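Local coordinates for putative arylalkylamine N-Acetyltransferase 7 (Aedes aegypti, PDB 4FD7), which probably transfers an acetyl group from acetyl-CoA to the amino group of an arylalkylamine, at residues Ala171-Cys176 and Thr198-Gln203; Met151-Asp156 and Thr166-Ala171; Gln60-Ala65 and Gln123-Thr128. All coordinates share one frame; numbering follows the deposited sequence.

How the contacts relate
Read from the N terminus, the three contacts close in series, and none nests in or crosses another. Contact 3 comes first, bringing the end of helix 57-62 back against helix 120-136 across a loop that includes helix 68-81 and strands 88-92 and 98-108. Contact 2 closes a much shorter loop, strand 146-155 to helix 164-170. Contact 1 starts where contact 2 stops, since they share A171, and carries helix 172-179 to the end of helix 191-200. These two also touch: V200 CG2 lies 3.3 Å from T166 O. Contact 3 touches neither, its nearest atoms lying about 5 Å from contact 2 and about 15 Å from contact 1, across the chain's centre.

Contact 1 (Ala171-Cys176 and Thr198-Gln203); sequences ARIPLC and TRVGFQ
The guanidinium of R172 and the ring of F202 cross at about a right angle, their planes 84° apart, with neither group laid flat on the other. One corner of each makes the approach: R172 NH1 lies 3.8 Å from F202 CZ and 4.2 Å from F202 CE2. Other groups complete their surroundings. The ring makes a T-shaped pair with F188, while R172 NH1 is hydrogen-bonded to the hydroxyls of S184 and T186 and R172 NH2 to N102 OD1. A buried arginine head is thus provided with oxygen partners, and these bonds probably fix its rotation beside the phenyl ring. The side chain reaches that far because it is extended from CG to NE, with chi3 at -165°. A second, looser touch is purely apolar, I173 CD1 against V200 CG1 at 4.4 Å. Between V200 and F202 the helix ends in a Schellman motif: G201 takes a positive phi of 108°, and its N bonds back to T198 O at 2.9 Å, which turns the chain from helix into the strand that follows. The example illustrates how a helix terminus can deliver an aromatic ring to a polar core group. Helix 172-179 also lies on strand 146-155, where R172 touches L148 and A150; on the other segment, V200 and F202 rest on L235 of strand 229-236, beside the end of helix 191-200.

Contact 2 (Met151-Asp156 and Thr166-Ala171); sequences MGLSVD and TEILRA
On the helix that presents I168 and L169 to L153, E167 OE1 is gripped twice, by R170 NE at 2.9 Å and by H16 NE2 of strand 14-21. The GNAT fold is recognisable here: strand 146-155 leads into helix 164-170 through an R-x-x-G-x-A signature that runs into the start of the helix, and which in relatives wraps the pyrophosphate of CoA and probably does so here. R170 meets the carboxylate side-on, NE to OE1 and NH2 to OE2, both oxygens being used on their syn sides; the R170 NH2 to E167 OE2 bond measures 3.1 Å and is nearly straight at 172°. This salt bridge lies within the helix, whereas the contact itself is apolar. The axes of strand 152-155 and helix 166-170 run at 137° to each other and approach to 10.1 Å, and L153 bridges them. Its CD1 methyl touches two side chains of the helix, 3.9 Å from I168 CG2 and 4.0 Å from L169 CD2. I168 divides its branches between two strand residues: with CG2 anti to the backbone N and turned to L153, the other arm ends in CD1, 4.5 Å from V155 CG2.

Contact 3 (Gln60-Ala65 and Gln123-Thr128); sequences QAKGLA and QAIYDT
K62 leaves the end of its helix and runs alongside I125, the two side chains pointing in opposite directions. Starting at CB, the first partner is the tip of the isoleucine; the next atom, K62 CG, lies 4.2 Å from I125 CD1. The chain then bends at chi2 (-51°) and again at chi3 (-121°), which carries CD away from that methyl and sets K62 CE 4.4 Å from A124 CB. At the end, NZ is hydrogen-bonded to N221 O, and the ammonium makes a cation-pi contact with Y222. The methylenes of K62 thus pack on the helix while its charge is met by N221 and Y222. G63 ends the helix in a Schellman motif, with phi at 71°, and the turn brings L64 to the same isoleucine. L64 CD2 approaches I125 CD1 at 3.7 Å, so one methyl serves both residues. On the partner helix, A124 O takes two bonds from T128, whose N and OG1 come from opposite faces of the carbonyl plane; T128 OG1 to A124 O is the shorter, at 2.6 Å. T128 OG1 is also bonded to Y222 OH, so the tyrosine beside K62 connects with this helix too. On a side of helix 120-136 that does not face K62 and L64, D127 makes a salt bridge with R219. L64 also packs on A70 and M71 of helix 68-81 and on F122 of helix 120-136, while I125 also packs on M58 and N59 of helix 57-62, so that three helices converge on this pair of side chains.

Contact 1 (Ala171-Cys176 and Thr198-Gln203)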
ATOM      1  N   ALA A 171     -11.264  -2.373  -3.397  1.00 13.72           N
ATOM      2  CA  ALA A 171     -11.990  -1.490  -2.464  1.00 14.80           C
ATOM      3  C   ALA A 171     -11.664   0.013  -2.559  1.00 13.86           C
ATOM      4  O   ALA A 171     -12.372   0.838  -1.978  1.00 14.57           O
ATOM      5  CB  ALA A 171     -11.817  -1.972  -1.029  1.00 14.03           C
ATOM      6  N   ARG A 172     -10.604   0.370  -3.269  1.00 13.80           N
ATOM      7  CA  ARG A 172     -10.231   1.775  -3.407  1.00 14.59           C
ATOM      8  C   ARG A 172     -11.255   2.515  -4.256  1.00 14.83           C
ATOM      9  O   ARG A 172     -11.448   3.736  -4.128  1.00 15.25           O
ATOM     10  CB  ARG A 172      -8.841   1.890  -4.030  1.00 12.48           C
ATOM     11  CG  ARG A 172      -7.715   1.592  -3.046  1.00 11.13           C
ATOM     12  CD  ARG A 172      -6.364   1.827  -3.704  1.00 11.64           C
ATOM     13  NE  ARG A 172      -5.285   1.215  -2.928  1.00 12.97           N
ATOM     14  CZ  ARG A 172      -3.995   1.365  -3.209  1.00 12.65           C
ATOM     15  NH1 ARG A 172      -3.614   2.123  -4.236  1.00 11.31           N
ATOM     16  NH2 ARG A 172      -3.088   0.768  -2.453  1.00 12.57           N
ATOM     17  N   ILE A 173     -11.928   1.756  -5.113  1.00 14.36           N
ATOM     18  CA  ILE A 173     -12.882   2.330  -6.048  1.00 14.67           C
ATOM     19  C   ILE A 173     -14.073   2.972  -5.316  1.00 15.79           C
ATOM     20  O   ILE A 173     -14.324   4.172  -5.497  1.00 15.06           O
ATOM     21  CB  ILE A 173     -13.319   1.308  -7.135  1.00 15.41           C
ATOM     22  CG1 ILE A 173     -12.132   0.942  -8.031  1.00 15.20           C
ATOM     23  CG2 ILE A 173     -14.435   1.870  -7.957  1.00 17.48           C
ATOM     24  CD1 ILE A 173     -12.415  -0.198  -8.980  1.00 17.26           C
ATOM     25  N   PRO A 174     -14.810   2.201  -4.486  1.00 15.35           N
ATOM     26  CA  PRO A 174     -15.883   2.914  -3.776  1.00 14.93           C
ATOM     27  C   PRO A 174     -15.364   3.923  -2.745  1.00 13.98           C
ATOM     28  O   PRO A 174     -16.010   4.952  -2.555  1.00 14.84           O
ATOM     29  CB  PRO A 174     -16.682   1.785  -3.093  1.00 18.45           C
ATOM     30  CG  PRO A 174     -15.759   0.617  -3.060  1.00 16.69           C
ATOM     31  CD  PRO A 174     -14.839   0.746  -4.230  1.00 15.33           C
ATOM     32  N   LEU A 175     -14.229   3.654  -2.106  1.00 14.44           N
ATOM     33  CA  LEU A 175     -13.676   4.602  -1.129  1.00 15.29           C
ATOM     34  C   LEU A 175     -13.393   5.956  -1.782  1.00 13.89           C
ATOM     35  O   LEU A 175     -13.748   6.997  -1.227  1.00 14.95           O
ATOM     36  CB  LEU A 175     -12.396   4.056  -0.480  1.00 16.32           C
ATOM     37  CG  LEU A 175     -11.609   5.007   0.435  1.00 15.33           C
ATOM     38  CD1 LEU A 175     -12.440   5.484   1.638  1.00 15.29           C
ATOM     39  CD2 LEU A 175     -10.309   4.368   0.910  1.00 13.02           C
ATOM     40  N   CYS A 176     -12.782   5.942  -2.965  1.00 12.97           N
ATOM     41  CA  CYS A 176     -12.464   7.191  -3.659  1.00 13.10           C
ATOM     42  C   CYS A 176     -13.728   7.908  -4.098  1.00 15.00           C
ATOM     43  O   CYS A 176     -13.805   9.128  -4.057  1.00 11.71           O
ATOM     44  CB  CYS A 176     -11.589   6.949  -4.884  1.00 15.87           C
ATOM     45  SG  CYS A 176      -9.873   6.595  -4.517  1.00 14.85           S
ATOM     46  N   THR A 198      -2.962  -4.908 -11.566  1.00 18.25           N
ATOM     47  CA  THR A 198      -3.367  -5.053 -12.962  1.00 20.90           C
ATOM     48  C   THR A 198      -4.783  -5.609 -13.047  1.00 20.09           C
ATOM     49  O   THR A 198      -5.633  -5.065 -13.761  1.00 24.14           O
ATOM     50  CB  THR A 198      -2.384  -5.939 -13.746  1.00 23.45           C
ATOM     51  OG1 THR A 198      -1.161  -5.211 -13.954  1.00 23.73           O
ATOM     52  CG2 THR A 198      -2.974  -6.352 -15.103  1.00 25.15           C
ATOM     53  N   ARG A 199      -5.046  -6.658 -12.280  1.00 22.10           N
ATOM     54  CA  ARG A 199      -6.371  -7.269 -12.272  1.00 22.41           C
ATOM     55  C   ARG A 199      -7.488  -6.305 -11.832  1.00 23.79           C
ATOM     56  O   ARG A 199      -8.631  -6.407 -12.305  1.00 23.91           O
ATOM     57  CB  ARG A 199      -6.343  -8.586 -11.477  1.00 25.50           C
ATOM     58  CG  ARG A 199      -5.431  -9.627 -12.148  1.00 29.24           C
ATOM     59  CD  ARG A 199      -5.377 -10.973 -11.425  1.00 32.07           C
ATOM     60  NE  ARG A 199      -4.785 -12.022 -12.263  1.00 34.76           N
ATOM     61  CZ  ARG A 199      -5.474 -12.723 -13.164  1.00 37.58           C
ATOM     62  NH1 ARG A 199      -6.769 -12.477 -13.338  1.00 34.25           N
ATOM     63  NH2 ARG A 199      -4.879 -13.666 -13.886  1.00 35.69           N
ATOM     64  N   VAL A 200      -7.158  -5.347 -10.961  1.00 21.64           N
ATOM     65  CA  VAL A 200      -8.133  -4.306 -10.594  1.00 20.04           C
ATOM     66  C   VAL A 200      -8.358  -3.254 -11.699  1.00 21.43           C
ATOM     67  O   VAL A 200      -9.381  -2.564 -11.737  1.00 22.24           O
ATOM     68  CB  VAL A 200      -7.730  -3.646  -9.256  1.00 19.06           C
ATOM     69  CG1 VAL A 200      -8.547  -2.384  -8.960  1.00 20.01           C
ATOM     70  CG2 VAL A 200      -7.903  -4.653  -8.128  1.00 18.98           C
ATOM     71  N   GLY A 201      -7.409  -3.148 -12.618  1.00 20.37           N
ATOM     72  CA  GLY A 201      -7.499  -2.153 -13.665  1.00 20.60           C
ATOM     73  C   GLY A 201      -6.538  -0.984 -13.554  1.00 18.86           C
ATOM     74  O   GLY A 201      -6.724   0.017 -14.242  1.00 20.42           O
ATOM     75  N   PHE A 202      -5.520  -1.093 -12.697  1.00 18.67           N
ATOM     76  CA  PHE A 202      -4.446  -0.097 -12.673  1.00 16.64           C
ATOM     77  C   PHE A 202      -3.639  -0.192 -13.967  1.00 17.46           C
ATOM     78  O   PHE A 202      -3.445  -1.287 -14.503  1.00 19.37           O
ATOM     79  CB  PHE A 202      -3.483  -0.329 -11.502  1.00 15.59           C
ATOM     80  CG  PHE A 202      -3.981   0.166 -10.174  1.00 13.89           C
ATOM     81  CD1 PHE A 202      -4.883  -0.589  -9.427  1.00 16.14           C
ATOM     82  CD2 PHE A 202      -3.510   1.360  -9.643  1.00 13.37           C
ATOM     83  CE1 PHE A 202      -5.326  -0.147  -8.180  1.00 15.64           C
ATOM     84  CE2 PHE A 202      -3.963   1.818  -8.393  1.00 14.78           C
ATOM     85  CZ  PHE A 202      -4.865   1.057  -7.659  1.00 14.75           C
ATOM     86  N   GLN A 203      -3.156   0.952 -14.447  1.00 15.92           N
ATOM     87  CA  GLN A 203      -2.295   1.006 -15.623  1.00 17.02           C
ATOM     88  C   GLN A 203      -0.870   1.372 -15.225  1.00 17.79           C
ATOM     89  O   GLN A 203      -0.656   2.118 -14.270  1.00 15.85           O
ATOM     90  CB  GLN A 203      -2.793   2.068 -16.603  1.00 18.44           C
ATOM     91  CG  GLN A 203      -2.720   3.481 -16.035  1.00 18.72           C
ATOM     92  CD  GLN A 203      -2.481   4.541 -17.088  1.00 21.28           C
ATOM     93  OE1 GLN A 203      -1.435   5.196 -17.091  1.00 23.41           O
ATOM     94  NE2 GLN A 203      -3.455   4.736 -17.973  1.00 22.31           N
TER

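Contact 2 (Met151-Asp156 and Thr166-Ala171)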
ATOM      1  N   MET A 151       1.315   3.121   1.511  1.00 13.96           N
ATOM      2  CA  MET A 151       2.637   2.750   2.006  1.00 17.00           C
ATOM      3  C   MET A 151       2.569   1.332   2.549  1.00 16.05           C
ATOM      4  O   MET A 151       2.777   1.109   3.740  1.00 19.36           O
ATOM      5  CB  MET A 151       3.098   3.708   3.110  1.00 18.70           C
ATOM      6  CG  MET A 151       4.523   3.482   3.613  1.00 18.40           C
ATOM      7  SD  MET A 151       5.763   3.567   2.323  1.00 27.89           S
ATOM      8  CE  MET A 151       6.468   1.916   2.376  1.00 23.62           C
ATOM      9  N   GLY A 152       2.227   0.379   1.687  1.00 16.05           N
ATOM     10  CA  GLY A 152       2.298  -1.029   2.047  1.00 14.62           C
ATOM     11  C   GLY A 152       0.965  -1.747   2.131  1.00 15.88           C
ATOM     12  O   GLY A 152       0.014  -1.256   2.761  1.00 15.21           O
ATOM     13  N   LEU A 153       0.901  -2.912   1.489  1.00 16.21           N
ATOM     14  CA  LEU A 153      -0.229  -3.827   1.620  1.00 17.61           C
ATOM     15  C   LEU A 153       0.305  -5.143   2.177  1.00 20.43           C
ATOM     16  O   LEU A 153       1.175  -5.775   1.567  1.00 19.13           O
ATOM     17  CB  LEU A 153      -0.924  -4.061   0.270  1.00 17.16           C
ATOM     18  CG  LEU A 153      -2.338  -4.681   0.292  1.00 15.24           C
ATOM     19  CD1 LEU A 153      -3.041  -4.506  -1.048  1.00 16.71           C
ATOM     20  CD2 LEU A 153      -2.350  -6.161   0.664  1.00 19.16           C
ATOM     21  N   SER A 154      -0.220  -5.535   3.338  1.00 20.14           N
ATOM     22  CA  SER A 154       0.187  -6.750   4.033  1.00 20.62           C
ATOM     23  C   SER A 154      -0.951  -7.763   4.006  1.00 20.42           C
ATOM     24  O   SER A 154      -2.102  -7.419   4.243  1.00 18.14           O
ATOM     25  CB  SER A 154       0.528  -6.403   5.475  1.00 20.02           C
ATOM     26  OG  SER A 154       1.086  -7.499   6.178  1.00 23.06           O
ATOM     27  N   VAL A 155      -0.636  -9.017   3.699  1.00 20.45           N
ATOM     28  CA  VAL A 155      -1.626 -10.089   3.799  1.00 19.99           C
ATOM     29  C   VAL A 155      -1.034 -11.220   4.625  1.00 21.89           C
ATOM     30  O   VAL A 155       0.117 -11.600   4.404  1.00 22.35           O
ATOM     31  CB  VAL A 155      -2.032 -10.633   2.419  1.00 22.91           C
ATOM     32  CG1 VAL A 155      -2.683 -12.031   2.533  1.00 19.45           C
ATOM     33  CG2 VAL A 155      -2.961  -9.647   1.692  1.00 20.72           C
ATOM     34  N   ASP A 156      -1.809 -11.742   5.576  1.00 20.41           N
ATOM     35  CA  ASP A 156      -1.334 -12.848   6.399  1.00 21.47           C
ATOM     36  C   ASP A 156      -1.105 -14.042   5.488  1.00 20.06           C
ATOM     37  O   ASP A 156      -2.006 -14.452   4.760  1.00 20.31           O
ATOM     38  CB  ASP A 156      -2.365 -13.184   7.473  1.00 22.57           C
ATOM     39  CG  ASP A 156      -1.882 -14.244   8.453  1.00 25.35           C
ATOM     40  OD1 ASP A 156      -1.033 -15.088   8.089  1.00 22.00           O
ATOM     41  OD2 ASP A 156      -2.370 -14.229   9.597  1.00 25.89           O
ATOM     42  N   THR A 166      -5.769  -8.385  -4.322  1.00 17.08           N
ATOM     43  CA  THR A 166      -6.577  -7.839  -5.394  1.00 18.43           C
ATOM     44  C   THR A 166      -7.833  -7.174  -4.837  1.00 16.72           C
ATOM     45  O   THR A 166      -8.113  -6.019  -5.141  1.00 15.82           O
ATOM     46  CB  THR A 166      -6.999  -8.938  -6.372  1.00 18.88           C
ATOM     47  OG1 THR A 166      -5.834  -9.535  -6.954  1.00 18.35           O
ATOM     48  CG2 THR A 166      -7.898  -8.372  -7.469  1.00 19.17           C
ATOM     49  N   GLU A 167      -8.602  -7.904  -4.039  1.00 16.18           N
ATOM     50  CA  GLU A 167      -9.851  -7.335  -3.526  1.00 16.71           C
ATOM     51  C   GLU A 167      -9.672  -6.128  -2.593  1.00 15.59           C
ATOM     52  O   GLU A 167     -10.517  -5.205  -2.584  1.00 14.55           O
ATOM     53  CB  GLU A 167     -10.730  -8.425  -2.889  1.00 16.58           C
ATOM     54  CG  GLU A 167     -11.074  -9.594  -3.821  1.00 18.72           C
ATOM     55  CD  GLU A 167     -11.618  -9.168  -5.189  1.00 18.68           C
ATOM     56  OE1 GLU A 167     -12.437  -8.232  -5.278  1.00 19.18           O
ATOM     57  OE2 GLU A 167     -11.231  -9.783  -6.202  1.00 20.50           O
ATOM     58  N   ILE A 168      -8.572  -6.110  -1.836  1.00 13.82           N
ATOM     59  CA  ILE A 168      -8.286  -4.969  -0.970  1.00 13.76           C
ATOM     60  C   ILE A 168      -8.014  -3.740  -1.851  1.00 14.24           C
ATOM     61  O   ILE A 168      -8.479  -2.636  -1.550  1.00 14.66           O
ATOM     62  CB  ILE A 168      -7.087  -5.239  -0.021  1.00 14.16           C
ATOM     63  CG1 ILE A 168      -7.526  -6.155   1.112  1.00 14.25           C
ATOM     64  CG2 ILE A 168      -6.531  -3.955   0.545  1.00 15.24           C
ATOM     65  CD1 ILE A 168      -6.381  -6.757   1.877  1.00 14.62           C
ATOM     66  N   LEU A 169      -7.272  -3.932  -2.942  1.00 13.26           N
ATOM     67  CA  LEU A 169      -7.091  -2.836  -3.893  1.00 13.95           C
ATOM     68  C   LEU A 169      -8.395  -2.440  -4.568  1.00 13.79           C
ATOM     69  O   LEU A 169      -8.597  -1.276  -4.899  1.00 13.48           O
ATOM     70  CB  LEU A 169      -6.104  -3.209  -4.985  1.00 12.94           C
ATOM     71  CG  LEU A 169      -4.658  -3.411  -4.545  1.00 14.18           C
ATOM     72  CD1 LEU A 169      -3.861  -3.954  -5.689  1.00 14.98           C
ATOM     73  CD2 LEU A 169      -4.068  -2.085  -4.054  1.00 13.79           C
ATOM     74  N   ARG A 170      -9.260  -3.413  -4.835  1.00 13.28           N
ATOM     75  CA  ARG A 170     -10.475  -3.104  -5.563  1.00 14.75           C
ATOM     76  C   ARG A 170     -11.349  -2.199  -4.713  1.00 13.78           C
ATOM     77  O   ARG A 170     -12.071  -1.339  -5.238  1.00 14.88           O
ATOM     78  CB  ARG A 170     -11.239  -4.377  -5.992  1.00 14.91           C
ATOM     79  CG  ARG A 170     -12.227  -4.087  -7.118  1.00 16.31           C
ATOM     80  CD  ARG A 170     -13.196  -5.253  -7.338  1.00 20.05           C
ATOM     81  NE  ARG A 170     -12.466  -6.499  -7.541  1.00 20.26           N
ATOM     82  CZ  ARG A 170     -11.962  -6.886  -8.711  1.00 21.81           C
ATOM     83  NH1 ARG A 170     -12.111  -6.121  -9.787  1.00 18.34           N
ATOM     84  NH2 ARG A 170     -11.310  -8.038  -8.807  1.00 22.48           N
ATOM     85  N   ALA A 171     -11.264  -2.373  -3.397  1.00 13.72           N
ATOM     86  CA  ALA A 171     -11.990  -1.490  -2.464  1.00 14.80           C
ATOM     87  C   ALA A 171     -11.664   0.013  -2.559  1.00 13.86           C
ATOM     88  O   ALA A 171     -12.372   0.838  -1.978  1.00 14.57           O
ATOM     89  CB  ALA A 171     -11.817  -1.972  -1.029  1.00 14.03           C
TER

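Contact 3 (Gln60-Ala65 and Gln123-Thr128)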
ATOM      1  N   GLN A  60      12.785  -6.936   2.249  1.00 16.08           N
ATOM      2  CA  GLN A  60      13.580  -8.152   2.376  1.00 18.46           C
ATOM      3  C   GLN A  60      14.989  -7.954   1.827  1.00 16.77           C
ATOM      4  O   GLN A  60      15.964  -8.430   2.412  1.00 16.16           O
ATOM      5  CB  GLN A  60      12.876  -9.302   1.644  1.00 19.91           C
ATOM      6  CG  GLN A  60      12.793 -10.621   2.417  1.00 23.44           C
ATOM      7  CD  GLN A  60      11.788 -11.584   1.796  1.00 23.39           C
ATOM      8  OE1 GLN A  60      11.677 -11.683   0.570  1.00 28.17           O
ATOM      9  NE2 GLN A  60      11.019 -12.264   2.638  1.00 25.41           N
ATOM     10  N   ALA A  61      15.103  -7.260   0.700  1.00 15.53           N
ATOM     11  CA  ALA A  61      16.419  -7.040   0.094  1.00 13.90           C
ATOM     12  C   ALA A  61      17.269  -6.126   0.972  1.00 14.46           C
ATOM     13  O   ALA A  61      18.498  -6.220   0.969  1.00 14.68           O
ATOM     14  CB  ALA A  61      16.293  -6.467  -1.312  1.00 15.52           C
ATOM     15  N   LYS A  62      16.628  -5.236   1.722  1.00 12.58           N
ATOM     16  CA  LYS A  62      17.376  -4.353   2.620  1.00 14.93           C
ATOM     17  C   LYS A  62      17.535  -4.911   4.034  1.00 16.06           C
ATOM     18  O   LYS A  62      18.238  -4.310   4.860  1.00 16.14           O
ATOM     19  CB  LYS A  62      16.723  -2.961   2.698  1.00 15.62           C
ATOM     20  CG  LYS A  62      16.768  -2.167   1.404  1.00 15.37           C
ATOM     21  CD  LYS A  62      18.178  -2.131   0.856  1.00 16.62           C
ATOM     22  CE  LYS A  62      18.679  -0.721   0.729  1.00 19.28           C
ATOM     23  NZ  LYS A  62      20.087  -0.772   0.243  1.00 21.48           N
ATOM     24  N   GLY A  63      16.895  -6.044   4.322  1.00 13.70           N
ATOM     25  CA  GLY A  63      16.978  -6.616   5.661  1.00 14.42           C
ATOM     26  C   GLY A  63      16.204  -5.810   6.687  1.00 16.18           C
ATOM     27  O   GLY A  63      16.495  -5.864   7.870  1.00 15.19           O
ATOM     28  N   LEU A  64      15.238  -5.038   6.228  1.00 15.36           N
ATOM     29  CA  LEU A  64      14.461  -4.178   7.086  1.00 14.68           C
ATOM     30  C   LEU A  64      13.874  -4.804   8.368  1.00 14.49           C
ATOM     31  O   LEU A  64      13.887  -4.178   9.386  1.00 15.23           O
ATOM     32  CB  LEU A  64      13.341  -3.516   6.268  1.00 15.76           C
ATOM     33  CG  LEU A  64      12.466  -2.474   6.955  1.00 18.23           C
ATOM     34  CD1 LEU A  64      13.094  -2.064   8.239  1.00 17.79           C
ATOM     35  CD2 LEU A  64      12.293  -1.273   6.072  1.00 20.87           C
ATOM     36  N   ALA A  65      13.354  -6.013   8.299  1.00 14.32           N
ATOM     37  CA  ALA A  65      12.632  -6.561   9.447  1.00 15.13           C
ATOM     38  C   ALA A  65      13.517  -6.918  10.656  1.00 14.18           C
ATOM     39  O   ALA A  65      13.010  -7.123  11.755  1.00 14.94           O
ATOM     40  CB  ALA A  65      11.784  -7.769   9.025  1.00 16.58           C
ATOM     41  N   GLN A 123      15.513   5.390   4.538  1.00 11.52           N
ATOM     42  CA  GLN A 123      15.647   6.611   3.762  1.00 12.99           C
ATOM     43  C   GLN A 123      15.805   6.249   2.295  1.00 13.41           C
ATOM     44  O   GLN A 123      15.223   6.899   1.420  1.00 11.87           O
ATOM     45  CB  GLN A 123      16.821   7.461   4.229  1.00 14.16           C
ATOM     46  CG  GLN A 123      16.855   8.813   3.536  1.00 16.58           C
ATOM     47  CD  GLN A 123      15.856   9.788   4.133  1.00 16.36           C
ATOM     48  OE1 GLN A 123      15.887  10.056   5.332  1.00 15.89           O
ATOM     49  NE2 GLN A 123      14.964  10.323   3.299  1.00 16.83           N
ATOM     50  N   ALA A 124      16.579   5.193   2.036  1.00 12.42           N
ATOM     51  CA  ALA A 124      16.751   4.701   0.676  1.00 12.93           C
ATOM     52  C   ALA A 124      15.447   4.168   0.106  1.00 13.64           C
ATOM     53  O   ALA A 124      15.116   4.433  -1.053  1.00 12.92           O
ATOM     54  CB  ALA A 124      17.830   3.629   0.625  1.00 12.97           C
ATOM     55  N   ILE A 125      14.695   3.410   0.894  1.00 12.17           N
ATOM     56  CA  ILE A 125      13.432   2.892   0.356  1.00 13.07           C
ATOM     57  C   ILE A 125      12.465   4.030   0.001  1.00 13.35           C
ATOM     58  O   ILE A 125      11.930   4.120  -1.119  1.00 13.05           O
ATOM     59  CB  ILE A 125      12.778   1.915   1.328  1.00 13.08           C
ATOM     60  CG1 ILE A 125      13.648   0.663   1.448  1.00 14.72           C
ATOM     61  CG2 ILE A 125      11.340   1.571   0.875  1.00 15.12           C
ATOM     62  CD1 ILE A 125      13.285  -0.238   2.609  1.00 13.60           C
ATOM     63  N   TYR A 126      12.261   4.907   0.971  1.00 12.04           N
ATOM     64  CA  TYR A 126      11.452   6.102   0.796  1.00 13.32           C
ATOM     65  C   TYR A 126      11.849   6.926  -0.434  1.00 14.93           C
ATOM     66  O   TYR A 126      11.003   7.275  -1.261  1.00 13.69           O
ATOM     67  CB  TYR A 126      11.570   6.961   2.054  1.00 13.22           C
ATOM     68  CG  TYR A 126      10.723   8.198   2.021  1.00 15.71           C
ATOM     69  CD1 TYR A 126      11.271   9.425   1.676  1.00 16.08           C
ATOM     70  CD2 TYR A 126       9.377   8.146   2.341  1.00 17.15           C
ATOM     71  CE1 TYR A 126      10.502  10.570   1.639  1.00 17.41           C
ATOM     72  CE2 TYR A 126       8.586   9.298   2.299  1.00 19.07           C
ATOM     73  CZ  TYR A 126       9.163  10.505   1.948  1.00 20.02           C
ATOM     74  OH  TYR A 126       8.407  11.665   1.910  1.00 21.84           O
ATOM     75  N   ASP A 127      13.130   7.265  -0.532  1.00 13.29           N
ATOM     76  CA  ASP A 127      13.629   8.054  -1.653  1.00 15.00           C
ATOM     77  C   ASP A 127      13.515   7.300  -2.982  1.00 13.99           C
ATOM     78  O   ASP A 127      13.354   7.911  -4.030  1.00 15.38           O
ATOM     79  CB  ASP A 127      15.088   8.450  -1.423  1.00 16.45           C
ATOM     80  CG  ASP A 127      15.255   9.402  -0.266  1.00 18.14           C
ATOM     81  OD1 ASP A 127      14.228   9.936   0.209  1.00 17.23           O
ATOM     82  OD2 ASP A 127      16.420   9.622   0.157  1.00 17.73           O
ATOM     83  N   THR A 128      13.607   5.977  -2.945  1.00 13.99           N
ATOM     84  CA  THR A 128      13.426   5.194  -4.174  1.00 13.61           C
ATOM     85  C   THR A 128      11.996   5.313  -4.692  1.00 14.88           C
ATOM     86  O   THR A 128      11.755   5.625  -5.872  1.00 13.51           O
ATOM     87  CB  THR A 128      13.715   3.709  -3.937  1.00 15.69           C
ATOM     88  OG1 THR A 128      15.082   3.560  -3.550  1.00 16.58           O
ATOM     89  CG2 THR A 128      13.462   2.907  -5.210  1.00 15.82           C
TER